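Local coordinates for DUF655 domain-containing protein (Archaeoglobus fulgidus, PDB 2I5H) that is of unknown function but belongs to the helix-hairpin-helix clan, many members of which bind nucleic acids, so a similar role is possible, at residues Glu42-Val47 with Lys84-Leu89; Pro66-Arg71 with Lys99-Tyr104. All coordinates share one frame; numbering follows the deposited sequence.

Contact 1. Residues Glu42-Val47 with Lys84-Leu89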
ATOM      1  N   GLU A  42      25.989  -2.453  -1.378  1.00 19.59           N
ATOM      2  CA  GLU A  42      25.258  -3.354  -2.248  1.00 19.58           C
ATOM      3  C   GLU A  42      24.025  -2.697  -2.846  1.00 17.49           C
ATOM      4  O   GLU A  42      23.535  -1.682  -2.347  1.00 16.46           O
ATOM      5  CB  GLU A  42      24.889  -4.633  -1.490  1.00 22.24           C
ATOM      6  CG  GLU A  42      23.883  -4.487  -0.369  1.00 25.38           C
ATOM      7  CD  GLU A  42      23.949  -5.666   0.604  1.00 27.86           C
ATOM      8  OE1 GLU A  42      24.082  -6.829   0.150  1.00 26.19           O
ATOM      9  OE2 GLU A  42      23.862  -5.430   1.824  1.00 29.28           O
ATOM     10  N   PRO A  43      23.532  -3.246  -3.955  1.00 15.15           N
ATOM     11  CA  PRO A  43      22.341  -2.671  -4.579  1.00 15.59           C
ATOM     12  C   PRO A  43      21.143  -2.909  -3.671  1.00 14.73           C
ATOM     13  O   PRO A  43      20.941  -4.016  -3.170  1.00 14.40           O
ATOM     14  CB  PRO A  43      22.252  -3.411  -5.917  1.00 14.85           C
ATOM     15  CG  PRO A  43      22.994  -4.704  -5.667  1.00 17.02           C
ATOM     16  CD  PRO A  43      24.142  -4.288  -4.803  1.00 17.68           C
ATOM     17  N   LEU A  44      20.358  -1.864  -3.446  1.00 13.15           N
ATOM     18  CA  LEU A  44      19.201  -1.960  -2.572  1.00 13.21           C
ATOM     19  C   LEU A  44      17.916  -1.480  -3.229  1.00 13.75           C
ATOM     20  O   LEU A  44      17.946  -0.682  -4.161  1.00 14.60           O
ATOM     21  CB  LEU A  44      19.413  -1.097  -1.319  1.00 14.03           C
ATOM     22  CG  LEU A  44      20.607  -1.337  -0.394  1.00 15.14           C
ATOM     23  CD1 LEU A  44      20.641  -0.240   0.687  1.00 16.47           C
ATOM     24  CD2 LEU A  44      20.490  -2.728   0.238  1.00 14.27           C
ATOM     25  N   ALA A  45      16.790  -1.983  -2.736  1.00 12.57           N
ATOM     26  CA  ALA A  45      15.488  -1.533  -3.200  1.00 14.62           C
ATOM     27  C   ALA A  45      14.570  -1.353  -1.992  1.00 14.71           C
ATOM     28  O   ALA A  45      14.685  -2.073  -0.997  1.00 11.90           O
ATOM     29  CB  ALA A  45      14.875  -2.538  -4.171  1.00 12.01           C
ATOM     30  N   GLN A  46      13.685  -0.366  -2.058  1.00 12.71           N
ATOM     31  CA  GLN A  46      12.717  -0.208  -0.991  1.00 11.75           C
ATOM     32  C   GLN A  46      11.433  -0.711  -1.626  1.00 12.81           C
ATOM     33  O   GLN A  46      11.085  -0.320  -2.744  1.00 14.37           O
ATOM     34  CB  GLN A  46      12.609   1.249  -0.544  1.00 12.15           C
ATOM     35  CG  GLN A  46      13.894   1.759   0.082  1.00 12.98           C
ATOM     36  CD  GLN A  46      13.721   3.092   0.777  1.00 14.38           C
ATOM     37  OE1 GLN A  46      12.934   3.932   0.341  1.00 15.37           O
ATOM     38  NE2 GLN A  46      14.469   3.299   1.856  1.00 16.28           N
ATOM     39  N   VAL A  47      10.745  -1.606  -0.930  1.00 13.98           N
ATOM     40  CA  VAL A  47       9.530  -2.192  -1.466  1.00 13.98           C
ATOM     41  C   VAL A  47       8.364  -2.131  -0.495  1.00 16.02           C
ATOM     42  O   VAL A  47       8.542  -1.894   0.701  1.00 14.93           O
ATOM     43  CB  VAL A  47       9.776  -3.669  -1.866  1.00 14.38           C
ATOM     44  CG1 VAL A  47      10.942  -3.756  -2.834  1.00 16.70           C
ATOM     45  CG2 VAL A  47      10.062  -4.521  -0.617  1.00 13.30           C
ATOM     46  N   LYS A  84      18.524 -10.459  -0.137  1.00 14.95           N
ATOM     47  CA  LYS A  84      18.137 -10.603   1.261  1.00 15.28           C
ATOM     48  C   LYS A  84      17.226  -9.469   1.737  1.00 17.48           C
ATOM     49  O   LYS A  84      17.271  -8.355   1.205  1.00 15.32           O
ATOM     50  CB  LYS A  84      19.393 -10.619   2.138  1.00 15.36           C
ATOM     51  CG  LYS A  84      20.389 -11.730   1.818  1.00 18.25           C
ATOM     52  CD  LYS A  84      19.787 -13.099   2.095  1.00 26.62           C
ATOM     53  CE  LYS A  84      20.811 -14.202   1.877  1.00 28.65           C
ATOM     54  NZ  LYS A  84      20.258 -15.542   2.212  1.00 32.78           N
ATOM     55  N   ILE A  85      16.389  -9.765   2.726  1.00 16.39           N
ATOM     56  CA  ILE A  85      15.523  -8.744   3.308  1.00 17.07           C
ATOM     57  C   ILE A  85      16.383  -8.127   4.411  1.00 16.71           C
ATOM     58  O   ILE A  85      16.808  -8.819   5.340  1.00 16.16           O
ATOM     59  CB  ILE A  85      14.248  -9.353   3.923  1.00 17.46           C
ATOM     60  CG1 ILE A  85      13.410 -10.020   2.827  1.00 20.02           C
ATOM     61  CG2 ILE A  85      13.421  -8.258   4.610  1.00 19.01           C
ATOM     62  CD1 ILE A  85      12.112 -10.629   3.328  1.00 19.80           C
ATOM     63  N   LYS A  86      16.649  -6.826   4.308  1.00 15.93           N
ATOM     64  CA  LYS A  86      17.502  -6.151   5.285  1.00 14.08           C
ATOM     65  C   LYS A  86      16.791  -5.721   6.567  1.00 16.15           C
ATOM     66  O   LYS A  86      17.233  -6.040   7.679  1.00 16.38           O
ATOM     67  CB  LYS A  86      18.155  -4.916   4.645  1.00 17.40           C
ATOM     68  CG  LYS A  86      18.866  -5.163   3.317  1.00 19.98           C
ATOM     69  CD  LYS A  86      20.093  -6.052   3.454  1.00 24.27           C
ATOM     70  CE  LYS A  86      21.267  -5.314   4.075  1.00 25.07           C
ATOM     71  NZ  LYS A  86      22.496  -6.162   4.069  1.00 25.69           N
ATOM     72  N   ARG A  87      15.687  -5.000   6.416  1.00 15.21           N
ATOM     73  CA  ARG A  87      14.972  -4.499   7.581  1.00 16.49           C
ATOM     74  C   ARG A  87      13.646  -3.867   7.209  1.00 16.25           C
ATOM     75  O   ARG A  87      13.454  -3.401   6.083  1.00 15.66           O
ATOM     76  CB  ARG A  87      15.824  -3.440   8.278  1.00 19.58           C
ATOM     77  CG  ARG A  87      16.225  -2.295   7.350  1.00 21.15           C
ATOM     78  CD  ARG A  87      17.249  -1.339   7.981  1.00 28.15           C
ATOM     79  NE  ARG A  87      17.890  -0.496   6.966  1.00 30.03           N
ATOM     80  CZ  ARG A  87      18.774   0.465   7.228  1.00 35.31           C
ATOM     81  NH1 ARG A  87      19.138   0.726   8.480  1.00 31.18           N
ATOM     82  NH2 ARG A  87      19.296   1.176   6.234  1.00 35.74           N
ATOM     83  N   ARG A  88      12.731  -3.863   8.168  1.00 15.06           N
ATOM     84  CA  ARG A  88      11.438  -3.249   7.975  1.00 14.07           C
ATOM     85  C   ARG A  88      11.662  -1.745   8.154  1.00 14.22           C
ATOM     86  O   ARG A  88      12.491  -1.324   8.964  1.00 13.75           O
ATOM     87  CB  ARG A  88      10.441  -3.773   9.008  1.00 17.34           C
ATOM     88  CG  ARG A  88       9.059  -3.191   8.837  1.00 19.76           C
ATOM     89  CD  ARG A  88       8.030  -3.949   9.652  1.00 21.90           C
ATOM     90  NE  ARG A  88       6.719  -3.326   9.527  1.00 24.02           N
ATOM     91  CZ  ARG A  88       5.592  -3.850   9.991  1.00 24.81           C
ATOM     92  NH1 ARG A  88       5.604  -5.019  10.619  1.00 24.99           N
ATOM     93  NH2 ARG A  88       4.451  -3.197   9.825  1.00 25.92           N
ATOM     94  N   LEU A  89      10.910  -0.945   7.408  1.00 14.19           N
ATOM     95  CA  LEU A  89      11.068   0.506   7.442  1.00 13.88           C
ATOM     96  C   LEU A  89       9.861   1.267   7.960  1.00 13.52           C
ATOM     97  O   LEU A  89       8.741   0.791   7.880  1.00 14.20           O
ATOM     98  CB  LEU A  89      11.356   1.016   6.027  1.00 14.08           C
ATOM     99  CG  LEU A  89      12.506   0.373   5.246  1.00 14.50           C
ATOM    100  CD1 LEU A  89      12.485   0.873   3.805  1.00 16.33           C
ATOM    101  CD2 LEU A  89      13.827   0.702   5.917  1.00 15.09           C
TER
HETATM  102  O   HOH W   1      22.376  -8.423   1.516  1.00 19.92           O
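Glu-42 and Lys-86 form a salt bridge that spans an entire strand of a five-stranded antiparallel sheet: strand 55-60 lies between strands 44-49 and 82-88, which therefore run in roughly the same direction, their touching parts 32° apart. The NZ of Lys-86 donates to OE2 of Glu-42 at 2.7 Å, on the syn side and 29° out of the carboxylate plane. The lysine bends at chi2 and chi3 as it comes in from the opposite direction. A water donates to Glu-42 OE1 at 2.7 Å and accepts only a weak bond from Lys-86 NZ, so both carboxylate oxygens are engaged. With Glu-42 replaced by an alanine, the Lys-86 ammonium would probably lose its charged mate and its bent chain be less restrained. Lys-86 belongs to a classic beta bulge, where it and Arg-87 both face Glu-57 of the intervening strand 55-60. Lys-86 CG lies 4.2 Å from Leu-44 CD2, an apolar contact nearer the lysine backbone than the ion pair. At the other end the side chains of Gln-46 and Leu-89 cross at about a right angle. The amide of Gln-46 is held by Thr-95 N through OE1 and by Glu-57 and Asp-93 through NE2. Over the face of that fixed amide sits the Leu-89 methyl CD1, 3.7 Å from Gln-46 NE2.

Contact 2. Residues Pro66-Arg71 with Lys99-Tyr104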
ATOM      1  N   PRO A  66      15.849  -3.737 -11.186  1.00 21.80           N
ATOM      2  CA  PRO A  66      14.423  -3.613 -10.869  1.00 19.95           C
ATOM      3  C   PRO A  66      13.854  -2.260 -11.228  1.00 20.74           C
ATOM      4  O   PRO A  66      14.520  -1.236 -11.074  1.00 21.30           O
ATOM      5  CB  PRO A  66      14.377  -3.856  -9.363  1.00 21.50           C
ATOM      6  CG  PRO A  66      15.593  -4.701  -9.116  1.00 19.54           C
ATOM      7  CD  PRO A  66      16.622  -4.047  -9.972  1.00 20.79           C
ATOM      8  N   LEU A  67      12.608  -2.273 -11.691  1.00 19.95           N
ATOM      9  CA  LEU A  67      11.903  -1.060 -12.083  1.00 20.67           C
ATOM     10  C   LEU A  67      10.819  -0.734 -11.066  1.00 18.90           C
ATOM     11  O   LEU A  67      10.290  -1.628 -10.419  1.00 18.03           O
ATOM     12  CB  LEU A  67      11.234  -1.269 -13.444  1.00 20.79           C
ATOM     13  CG  LEU A  67      12.159  -1.726 -14.571  1.00 23.66           C
ATOM     14  CD1 LEU A  67      11.345  -2.222 -15.762  1.00 25.80           C
ATOM     15  CD2 LEU A  67      13.062  -0.565 -14.959  1.00 25.72           C
ATOM     16  N   VAL A  68      10.493   0.547 -10.928  1.00 20.31           N
ATOM     17  CA  VAL A  68       9.417   0.944 -10.027  1.00 21.63           C
ATOM     18  C   VAL A  68       8.168   0.199 -10.524  1.00 23.00           C
ATOM     19  O   VAL A  68       7.964   0.076 -11.736  1.00 21.44           O
ATOM     20  CB  VAL A  68       9.168   2.468 -10.094  1.00 23.40           C
ATOM     21  CG1 VAL A  68       7.935   2.836  -9.277  1.00 23.42           C
ATOM     22  CG2 VAL A  68      10.389   3.217  -9.577  1.00 25.85           C
ATOM     23  N   MET A  69       7.358  -0.307  -9.593  1.00 21.55           N
ATOM     24  CA  MET A  69       6.133  -1.050  -9.903  1.00 23.36           C
ATOM     25  C   MET A  69       6.360  -2.543 -10.163  1.00 22.20           C
ATOM     26  O   MET A  69       5.401  -3.300 -10.321  1.00 21.98           O
ATOM     27  CB  MET A  69       5.392  -0.427 -11.098  1.00 27.86           C
ATOM     28  CG  MET A  69       4.841   0.970 -10.840  1.00 30.39           C
ATOM     29  SD  MET A  69       3.180   1.008 -10.093  1.00 33.49           S
ATOM     30  CE  MET A  69       2.167   1.110 -11.565  1.00 36.29           C
ATOM     31  N   ASP A  70       7.619  -2.970 -10.220  1.00 21.95           N
ATOM     32  CA  ASP A  70       7.909  -4.390 -10.420  1.00 20.23           C
ATOM     33  C   ASP A  70       7.437  -5.163  -9.191  1.00 21.17           C
ATOM     34  O   ASP A  70       7.544  -4.682  -8.054  1.00 20.19           O
ATOM     35  CB  ASP A  70       9.414  -4.640 -10.580  1.00 20.46           C
ATOM     36  CG  ASP A  70       9.877  -4.585 -12.020  1.00 23.18           C
ATOM     37  OD1 ASP A  70       9.053  -4.311 -12.917  1.00 24.05           O
ATOM     38  OD2 ASP A  70      11.080  -4.813 -12.249  1.00 23.74           O
ATOM     39  N   ARG A  71       6.923  -6.365  -9.421  1.00 20.30           N
ATOM     40  CA  ARG A  71       6.467  -7.225  -8.342  1.00 22.01           C
ATOM     41  C   ARG A  71       7.589  -8.231  -8.116  1.00 21.08           C
ATOM     42  O   ARG A  71       7.999  -8.933  -9.042  1.00 22.93           O
ATOM     43  CB  ARG A  71       5.176  -7.942  -8.747  1.00 23.40           C
ATOM     44  CG  ARG A  71       4.617  -8.874  -7.690  1.00 25.66           C
ATOM     45  CD  ARG A  71       3.298  -9.482  -8.145  1.00 26.74           C
ATOM     46  NE  ARG A  71       2.663 -10.278  -7.098  1.00 26.75           N
ATOM     47  CZ  ARG A  71       2.484 -11.594  -7.156  1.00 27.47           C
ATOM     48  NH1 ARG A  71       2.895 -12.282  -8.214  1.00 27.79           N
ATOM     49  NH2 ARG A  71       1.880 -12.221  -6.158  1.00 28.26           N
ATOM     50  N   LYS A  99       8.861   7.751  -1.402  1.00 14.87           N
ATOM     51  CA  LYS A  99       7.681   8.400  -0.848  1.00 17.06           C
ATOM     52  C   LYS A  99       6.769   8.896  -1.968  1.00 17.54           C
ATOM     53  O   LYS A  99       5.543   8.774  -1.888  1.00 17.12           O
ATOM     54  CB  LYS A  99       8.080   9.579   0.050  1.00 18.31           C
ATOM     55  CG  LYS A  99       8.752   9.183   1.362  1.00 18.81           C
ATOM     56  CD  LYS A  99       8.936  10.401   2.248  1.00 22.38           C
ATOM     57  CE  LYS A  99       9.595  10.043   3.567  1.00 23.37           C
ATOM     58  NZ  LYS A  99       9.770  11.256   4.409  1.00 30.81           N
ATOM     59  N   THR A 100       7.362   9.460  -3.014  1.00 19.10           N
ATOM     60  CA  THR A 100       6.566   9.953  -4.131  1.00 20.74           C
ATOM     61  C   THR A 100       5.824   8.814  -4.822  1.00 19.19           C
ATOM     62  O   THR A 100       4.665   8.960  -5.200  1.00 19.72           O
ATOM     63  CB  THR A 100       7.436  10.654  -5.186  1.00 22.75           C
ATOM     64  OG1 THR A 100       8.168  11.717  -4.571  1.00 25.71           O
ATOM     65  CG2 THR A 100       6.563  11.220  -6.303  1.00 25.33           C
ATOM     66  N   GLU A 101       6.493   7.674  -4.970  1.00 18.29           N
ATOM     67  CA  GLU A 101       5.894   6.530  -5.643  1.00 16.43           C
ATOM     68  C   GLU A 101       4.899   5.737  -4.805  1.00 16.32           C
ATOM     69  O   GLU A 101       4.010   5.102  -5.356  1.00 17.43           O
ATOM     70  CB  GLU A 101       6.983   5.570  -6.144  1.00 16.64           C
ATOM     71  CG  GLU A 101       7.931   6.141  -7.193  1.00 15.75           C
ATOM     72  CD  GLU A 101       7.228   6.583  -8.469  1.00 16.92           C
ATOM     73  OE1 GLU A 101       6.159   6.034  -8.799  1.00 19.09           O
ATOM     74  OE2 GLU A 101       7.761   7.479  -9.156  1.00 21.55           O
ATOM     75  N   LEU A 102       5.041   5.779  -3.483  1.00 14.87           N
ATOM     76  CA  LEU A 102       4.170   5.000  -2.605  1.00 15.57           C
ATOM     77  C   LEU A 102       2.679   5.031  -2.935  1.00 15.87           C
ATOM     78  O   LEU A 102       2.071   3.979  -3.131  1.00 17.99           O
ATOM     79  CB  LEU A 102       4.388   5.399  -1.135  1.00 15.42           C
ATOM     80  CG  LEU A 102       3.663   4.533  -0.087  1.00 16.68           C
ATOM     81  CD1 LEU A 102       4.115   3.072  -0.198  1.00 17.91           C
ATOM     82  CD2 LEU A 102       3.951   5.071   1.306  1.00 14.82           C
ATOM     83  N   PRO A 103       2.064   6.226  -3.016  1.00 18.46           N
ATOM     84  CA  PRO A 103       0.630   6.239  -3.326  1.00 19.77           C
ATOM     85  C   PRO A 103       0.255   5.592  -4.662  1.00 20.35           C
ATOM     86  O   PRO A 103      -0.786   4.943  -4.766  1.00 19.72           O
ATOM     87  CB  PRO A 103       0.269   7.729  -3.256  1.00 18.76           C
ATOM     88  CG  PRO A 103       1.553   8.408  -3.631  1.00 22.52           C
ATOM     89  CD  PRO A 103       2.591   7.595  -2.887  1.00 17.99           C
ATOM     90  N   TYR A 104       1.100   5.767  -5.676  1.00 18.17           N
ATOM     91  CA  TYR A 104       0.842   5.190  -6.994  1.00 20.11           C
ATOM     92  C   TYR A 104       0.969   3.676  -6.982  1.00 19.47           C
ATOM     93  O   TYR A 104       0.196   2.975  -7.636  1.00 21.00           O
ATOM     94  CB  TYR A 104       1.810   5.771  -8.027  1.00 20.16           C
ATOM     95  CG  TYR A 104       1.617   7.249  -8.251  1.00 22.15           C
ATOM     96  CD1 TYR A 104       0.493   7.729  -8.919  1.00 24.03           C
ATOM     97  CD2 TYR A 104       2.533   8.172  -7.753  1.00 22.26           C
ATOM     98  CE1 TYR A 104       0.286   9.100  -9.084  1.00 24.87           C
ATOM     99  CE2 TYR A 104       2.340   9.538  -7.910  1.00 24.16           C
ATOM    100  CZ  TYR A 104       1.209   9.994  -8.578  1.00 25.82           C
ATOM    101  OH  TYR A 104       1.014  11.347  -8.731  1.00 29.13           O
TER
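Val-68 and Glu-101 make the close part of this surface contact, in which a type II beta turn, Leu-67 to Asp-70, leans against helix 96-111. Val-68 and Met-69 fill the two corner positions of the turn, and both send their side chains to the helix. The methyl CG1 of Val-68, anti to its own backbone N (chi1 173°), lies over the face of the Glu-101 carboxylate, 3.9 Å from CD and 3.7 Å from OE1 of that residue. Glu-101 CG is as near as CD, 3.9 Å from Val-68 CG1; the bend at chi2 then turns the carboxylate so that its face meets the same methyl. The two side chains cross at about a right angle, and the meeting is one of van der Waals contact.

The other corner is looser. Met-69 has the positive phi (85°) expected at the third position of such a turn, and its SD approaches the backbone O of Tyr-104 no closer than 4.3 Å. The tyrosine starts out toward the turn, yet its ring leads away, so that Met-69 meets the backbone of the residue and not its aromatic face. Met-69 and Tyr-104 are exposed, as is Val-68 on the closer side; farther along the helix, Met-69 also touches Val-105 and His-108. The helix is kinked at Pro-103, whose ring packs on Val-178 and Ile-182 of helix 173-186.

Backbone bonds from Met-69 and Asp-70 to Val-23 fasten the turn to strand 20-27. Within the turn, Asp-70 N reaches Leu-67 O at 3.0 Å, and a nearly straight bond (170°) runs back from Leu-67 N to Asp-70 OD2, also 3.0 Å long, arriving from above the carboxylate plane.

Overall arrangement
Along the chain the segments alternate, 42-47, 66-71, 84-89 and then 99-104, so the two contacts interlock within the DUF655 region. Their centres lie 14 Å apart and their nearest atoms about 5 Å, without touching. Contact 1 joins strands on the two sides of strand 55-60, whereas contact 2 sets the loop before edge strand 71-73, one of the two outermost, against helix 96-111, the element that follows strand 82-88. Strand 20-27 links them: Leu-24 bonds through its backbone to Gln-46 and is touched by Leu-102. Contact 1 thus ties strands within the sheet, and contact 2 joins the sheet's connecting loop to the first helix of the helical part.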